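Local coordinates for protein precorrin-6Y C5,15-methyltransferase (Decarboxylating) (Geobacter metallireducens, PDB 3E05) that probably uses S-adenosylmethionine to methylate and decarboxylate precorrin-6Y during adenosylcobalamin biosynthesis, with this chain forming the C-terminal domain of the protein, at residues F16-K21 against A49-V54; A170-L175 against K179-H184. All blocks are in the same frame, centred on the assembly; numbering follows the deposited sequence.

From the N terminus, the chain first passes through the loop 16-21, then forms helix 26-35 and strand 43-47 before contact 1 brings 49-54 back against that loop. This ties the N-terminal segment to the start of helix 53-61 in the Rossmann-like domain. The chain builds the remaining strands and helices before reaching contact 2, where 170-175 and 179-184 pair at the end of the long hairpin 161-173/180-193, with three residues between the two segments. The two contacts follow in series, neither nested nor crossed, with centres about 21 Å apart. The assembly links them too: Lys21 packs on Met180 of a second subunit.

Contact 1. Residues F16-K21 against A49-V54; sequences FATAKK and AGSASV
Phe16, Ala17 and Thr18 lie against Ser51 and Ser53 in the glycine-rich loop between strand 43-47 and helix 53-61, the first sequence motif of the Rossmann-like methyltransferase fold, which in this family borders the S-adenosylmethionine site. The polar part centres on the Ser51 hydroxyl. Ser51 OG and Thr18 OG1 share a 2.9 Å hydrogen bond in which either may give the proton. Ala17 O, 3.1 Å from Ser51 OG, is a further acceptor within reach, that bond not being settled. With chi1 at -168°, Thr18 turns OG1 opposite its backbone N and toward the Ser51 hydroxyl. Asn83 spans the same seam, bonding Ala17 N through OD1 and Ser51 O through ND2.

The apolar part is a CH-pi contact. Ser53 CB lies over one face of the Phe16 ring, shifted toward the CE1-CZ rim, 3.8 Å from the centroid, while Phe87 meets the ring as well. With an alanine here, Ser53 CB would probably lose its aromatic cover and a gap would be likely to open beside the first turn of helix 53-61.

Ala52, at the N-cap position, leads into the helix that carries Ser53. A type II' turn from Ala49 to Ala52, with Gly50 at a positive phi, presents Ser51 and is closed by Ala52 N bonding Ala49 O at 2.9 Å.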
loop_
_atom_site.group_PDB
_atom_site.type_symbol
_atom_site.label_atom_id
_atom_site.label_comp_id
_atom_site.label_asym_id
_atom_site.label_seq_id
_atom_site.Cartn_x
_atom_site.Cartn_y
_atom_site.Cartn_z
ATOM N N PHE D 16 -4.379 -21.706 13.537
ATOM C CA PHE D 16 -3.129 -21.911 14.257
ATOM C C PHE D 16 -3.285 -21.442 15.699
ATOM O O PHE D 16 -3.911 -20.410 15.958
ATOM C CB PHE D 16 -1.968 -21.128 13.620
ATOM C CG PHE D 16 -1.586 -21.596 12.243
ATOM C CD1 PHE D 16 -0.619 -22.582 12.076
ATOM C CD2 PHE D 16 -2.176 -21.041 11.115
ATOM C CE1 PHE D 16 -0.257 -23.029 10.796
ATOM C CE2 PHE D 16 -1.806 -21.465 9.837
ATOM C CZ PHE D 16 -0.854 -22.470 9.684
ATOM N N ALA D 17 -2.690 -22.201 16.617
ATOM C CA ALA D 17 -2.514 -21.763 17.990
ATOM C C ALA D 17 -1.403 -20.720 17.960
ATOM O O ALA D 17 -0.274 -21.005 17.532
ATOM C CB ALA D 17 -2.132 -22.933 18.886
ATOM N N THR D 18 -1.741 -19.505 18.384
ATOM C CA THR D 18 -0.830 -18.362 18.264
ATOM C C THR D 18 -1.153 -17.256 19.274
ATOM O O THR D 18 -2.144 -17.344 20.004
ATOM C CB THR D 18 -0.820 -17.790 16.804
ATOM O OG1 THR D 18 0.265 -16.865 16.646
ATOM C CG2 THR D 18 -2.148 -17.121 16.431
ATOM N N ALA D 19 -0.301 -16.233 19.313
ATOM C CA ALA D 19 -0.566 -15.017 20.091
ATOM C C ALA D 19 -0.870 -13.875 19.133
ATOM O O ALA D 19 -0.677 -14.012 17.925
ATOM C CB ALA D 19 0.632 -14.670 20.975
ATOM N N LYS D 20 -1.350 -12.757 19.674
ATOM C CA LYS D 20 -1.556 -11.536 18.897
ATOM C C LYS D 20 -0.209 -11.000 18.393
ATOM O O LYS D 20 0.772 -10.964 19.144
ATOM C CB LYS D 20 -2.297 -10.492 19.742
ATOM C CG LYS D 20 -2.504 -9.142 19.064
ATOM C CD LYS D 20 -3.528 -8.285 19.799
ATOM C CE LYS D 20 -4.945 -8.540 19.294
ATOM N NZ LYS D 20 -5.143 -8.073 17.887
ATOM N N LYS D 21 -0.171 -10.646 17.104
ATOM C CA LYS D 21 1.017 -10.096 16.421
ATOM C C LYS D 21 2.165 -11.098 16.154
ATOM O O LYS D 21 3.186 -10.722 15.573
ATOM C CB LYS D 21 1.544 -8.826 17.126
ATOM C CG LYS D 21 0.596 -7.625 17.110
ATOM C CD LYS D 21 0.699 -6.838 15.803
ATOM C CE LYS D 21 -0.125 -5.550 15.842
ATOM N NZ LYS D 21 0.524 -4.462 16.631
ATOM N N ALA D 49 10.600 -19.617 15.204
ATOM C CA ALA D 49 9.450 -20.195 14.484
ATOM C C ALA D 49 8.081 -19.630 14.864
ATOM O O ALA D 49 7.168 -19.609 14.029
ATOM C CB ALA D 49 9.462 -21.709 14.568
ATOM N N GLY D 50 7.945 -19.157 16.101
ATOM C CA GLY D 50 6.701 -18.534 16.561
ATOM C C GLY D 50 5.627 -19.578 16.731
ATOM O O GLY D 50 5.646 -20.330 17.692
ATOM N N SER D 51 4.697 -19.622 15.780
ATOM C CA SER D 51 3.657 -20.650 15.750
ATOM C C SER D 51 3.964 -21.748 14.733
ATOM O O SER D 51 3.191 -22.704 14.568
ATOM C CB SER D 51 2.311 -20.006 15.460
ATOM O OG SER D 51 1.966 -19.173 16.555
ATOM N N ALA D 52 5.104 -21.588 14.068
ATOM C CA ALA D 52 5.617 -22.513 13.055
ATOM C C ALA D 52 4.772 -22.613 11.792
ATOM O O ALA D 52 4.895 -23.584 11.054
ATOM C CB ALA D 52 5.938 -23.930 13.660
ATOM N N SER D 53 3.975 -21.578 11.499
ATOM C CA SER D 53 3.117 -21.595 10.307
ATOM C C SER D 53 3.917 -21.671 9.004
ATOM O O SER D 53 3.487 -22.323 8.052
ATOM C CB SER D 53 2.148 -20.405 10.295
ATOM O OG SER D 53 2.828 -19.189 10.054
ATOM N N VAL D 54 5.078 -21.015 8.970
ATOM C CA VAL D 54 5.980 -21.074 7.816
ATOM C C VAL D 54 6.521 -22.489 7.668
ATOM O O VAL D 54 6.435 -23.071 6.591
ATOM C CB VAL D 54 7.143 -20.058 7.925
ATOM C CG1 VAL D 54 8.081 -20.135 6.699
ATOM C CG2 VAL D 54 6.576 -18.622 8.102
#

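Contact 2. Residues A170-L175 against K179-H184; sequences AKTKGL and KMFESH
Lys171 and Glu182 form a hydrogen-bonded pair of this antiparallel beta hairpin, the outer end of the long arm made by strands 161-173 and 180-193. Lys171 N gives its hydrogen to Glu182 O at 2.9 Å, and Glu182 N returns one to Lys171 O at 2.8 Å, the second bond almost straight (178° at the hydrogen). In the neighbouring non-hydrogen-bonded pair, Ala170 and Ser183 bring their CA atoms to 4.0 Å. Near the turn, Lys179 bends back at chi4, and its NZ bonds Leu175 O at 3.0 Å from above the carbonyl plane.

Ala170, Thr172, Phe181 and Ser183 share one face of the sheet. Here Thr172 and Phe181 lie side by side, and methyl CG2 sits over the centre of the ring, 3.8 Å from the centroid and only 9° off its normal. CG2 gets there because it stands beside the backbone N, anti to the carbonyl carbon, with OG1 taking the position between the two (chi1 56°). Ala170 O comes at the edge of the same ring.

On the face shared by Lys171, Lys173, Met180 and Glu182, long side chains run over the sheet. Glu182 OE2 rests against the aliphatic part of poorly ordered Lys173, nearest at CE, 3.5 Å away. Lys171 bends at chi3 and brings CE 3.9 Å from CE1 of His184, the residue after the strand, while its NZ makes a salt bridge with Glu27.

Ala170 and Lys171 also pair with a strand of a third subunit, continuing the sheet across that interface, where Thr172 OG1 bonds Val164 N and Lys179 NZ bonds Val162 O of that subunit. Pro186 of a second subunit packs on Phe181, and Ser183 OG bonds His184 O of that second subunit.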
loop_
_atom_site.group_PDB
_atom_site.type_symbol
_atom_site.label_atom_id
_atom_site.label_comp_id
_atom_site.label_asym_id
_atom_site.label_seq_id
_atom_site.Cartn_x
_atom_site.Cartn_y
_atom_site.Cartn_z
ATOM N N ALA D 170 -4.508 -5.367 2.277
ATOM C CA ALA D 170 -5.757 -4.922 2.924
ATOM C C ALA D 170 -6.847 -5.882 2.525
ATOM O O ALA D 170 -6.958 -6.202 1.352
ATOM C CB ALA D 170 -6.123 -3.531 2.491
ATOM N N LYS D 171 -7.640 -6.340 3.490
ATOM C CA LYS D 171 -8.684 -7.344 3.243
ATOM C C LYS D 171 -10.051 -6.894 3.729
ATOM O O LYS D 171 -10.155 -6.230 4.751
ATOM C CB LYS D 171 -8.377 -8.626 4.006
ATOM C CG LYS D 171 -7.275 -9.466 3.459
ATOM C CD LYS D 171 -7.505 -10.903 3.896
ATOM C CE LYS D 171 -7.196 -11.096 5.364
ATOM N NZ LYS D 171 -6.933 -12.516 5.642
ATOM N N THR D 172 -11.098 -7.318 3.036
ATOM C CA THR D 172 -12.455 -7.104 3.539
ATOM C C THR D 172 -12.848 -8.201 4.517
ATOM O O THR D 172 -12.385 -9.338 4.404
ATOM C CB THR D 172 -13.498 -7.073 2.418
ATOM O OG1 THR D 172 -13.406 -8.277 1.652
ATOM C CG2 THR D 172 -13.288 -5.863 1.509
ATOM N N LYS D 173 -13.703 -7.858 5.475
ATOM C CA LYS D 173 -14.540 -8.845 6.143
ATOM C C LYS D 173 -15.803 -8.204 6.711
ATOM O O LYS D 173 -16.203 -7.118 6.290
ATOM C CB LYS D 173 -13.759 -9.545 7.258
ATOM C CG LYS D 173 -13.617 -8.720 8.527
ATOM C CD LYS D 173 -12.656 -9.375 9.505
ATOM C CE LYS D 173 -12.949 -8.949 10.936
ATOM N NZ LYS D 173 -14.086 -9.712 11.521
ATOM N N GLY D 174 -16.427 -8.883 7.669
ATOM C CA GLY D 174 -17.869 -8.841 7.815
ATOM C C GLY D 174 -18.563 -9.952 7.050
ATOM O O GLY D 174 -18.126 -11.102 7.075
ATOM N N LEU D 175 -19.649 -9.604 6.368
ATOM C CA LEU D 175 -20.265 -10.504 5.400
ATOM C C LEU D 175 -20.678 -9.754 4.137
ATOM O O LEU D 175 -20.244 -10.088 3.035
ATOM C CB LEU D 175 -21.478 -11.205 6.015
ATOM C CG LEU D 175 -21.264 -11.847 7.388
ATOM C CD1 LEU D 175 -22.591 -12.029 8.108
ATOM C CD2 LEU D 175 -20.536 -13.175 7.253
ATOM N N LYS D 179 -18.535 -3.992 3.713
ATOM C CA LYS D 179 -17.257 -4.565 3.296
ATOM C C LYS D 179 -16.157 -3.521 3.328
ATOM O O LYS D 179 -15.795 -2.944 2.295
ATOM C CB LYS D 179 -17.346 -5.143 1.887
ATOM C CG LYS D 179 -18.069 -6.452 1.805
ATOM C CD LYS D 179 -17.664 -7.202 0.555
ATOM C CE LYS D 179 -17.946 -8.686 0.706
ATOM N NZ LYS D 179 -17.559 -9.236 2.048
ATOM N N MET D 180 -15.627 -3.292 4.523
ATOM C CA MET D 180 -14.545 -2.347 4.750
ATOM C C MET D 180 -13.191 -3.057 4.579
ATOM O O MET D 180 -13.019 -4.175 5.072
ATOM C CB MET D 180 -14.675 -1.830 6.182
ATOM C CG MET D 180 -13.697 -0.743 6.595
ATOM S SD MET D 180 -14.090 -0.172 8.255
ATOM C CE MET D 180 -13.173 -1.326 9.256
ATOM N N PHE D 181 -12.236 -2.404 3.918
ATOM C CA PHE D 181 -10.846 -2.912 3.866
ATOM C C PHE D 181 -10.096 -2.618 5.148
ATOM O O PHE D 181 -9.989 -1.464 5.566
ATOM C CB PHE D 181 -10.072 -2.321 2.688
ATOM C CG PHE D 181 -10.503 -2.843 1.349
ATOM C CD1 PHE D 181 -9.926 -3.989 0.825
ATOM C CD2 PHE D 181 -11.494 -2.183 0.613
ATOM C CE1 PHE D 181 -10.311 -4.472 -0.417
ATOM C CE2 PHE D 181 -11.878 -2.659 -0.635
ATOM C CZ PHE D 181 -11.286 -3.808 -1.145
ATOM N N GLU D 182 -9.577 -3.666 5.770
ATOM C CA GLU D 182 -8.730 -3.519 6.926
ATOM C C GLU D 182 -7.312 -3.887 6.515
ATOM O O GLU D 182 -7.098 -4.934 5.932
ATOM C CB GLU D 182 -9.215 -4.417 8.064
ATOM C CG GLU D 182 -10.695 -4.255 8.366
ATOM C CD GLU D 182 -11.075 -4.861 9.697
ATOM O OE1 GLU D 182 -10.807 -4.226 10.741
ATOM O OE2 GLU D 182 -11.635 -5.975 9.699
ATOM N N SER D 183 -6.362 -3.015 6.835
ATOM C CA SER D 183 -4.965 -3.198 6.470
ATOM C C SER D 183 -4.245 -4.013 7.516
ATOM O O SER D 183 -4.440 -3.833 8.721
ATOM C CB SER D 183 -4.251 -1.840 6.355
ATOM O OG SER D 183 -4.793 -1.076 5.298
ATOM N N HIS D 184 -3.410 -4.924 7.039
ATOM C CA HIS D 184 -2.376 -5.526 7.872
ATOM C C HIS D 184 -1.239 -4.529 7.925
ATOM O O HIS D 184 -1.117 -3.668 7.057
ATOM C CB HIS D 184 -1.835 -6.798 7.221
ATOM C CG HIS D 184 -2.795 -7.941 7.203
ATOM N ND1 HIS D 184 -2.731 -8.947 6.262
ATOM C CD2 HIS D 184 -3.823 -8.258 8.024
ATOM C CE1 HIS D 184 -3.681 -9.833 6.500
ATOM N NE2 HIS D 184 -4.356 -9.440 7.566
#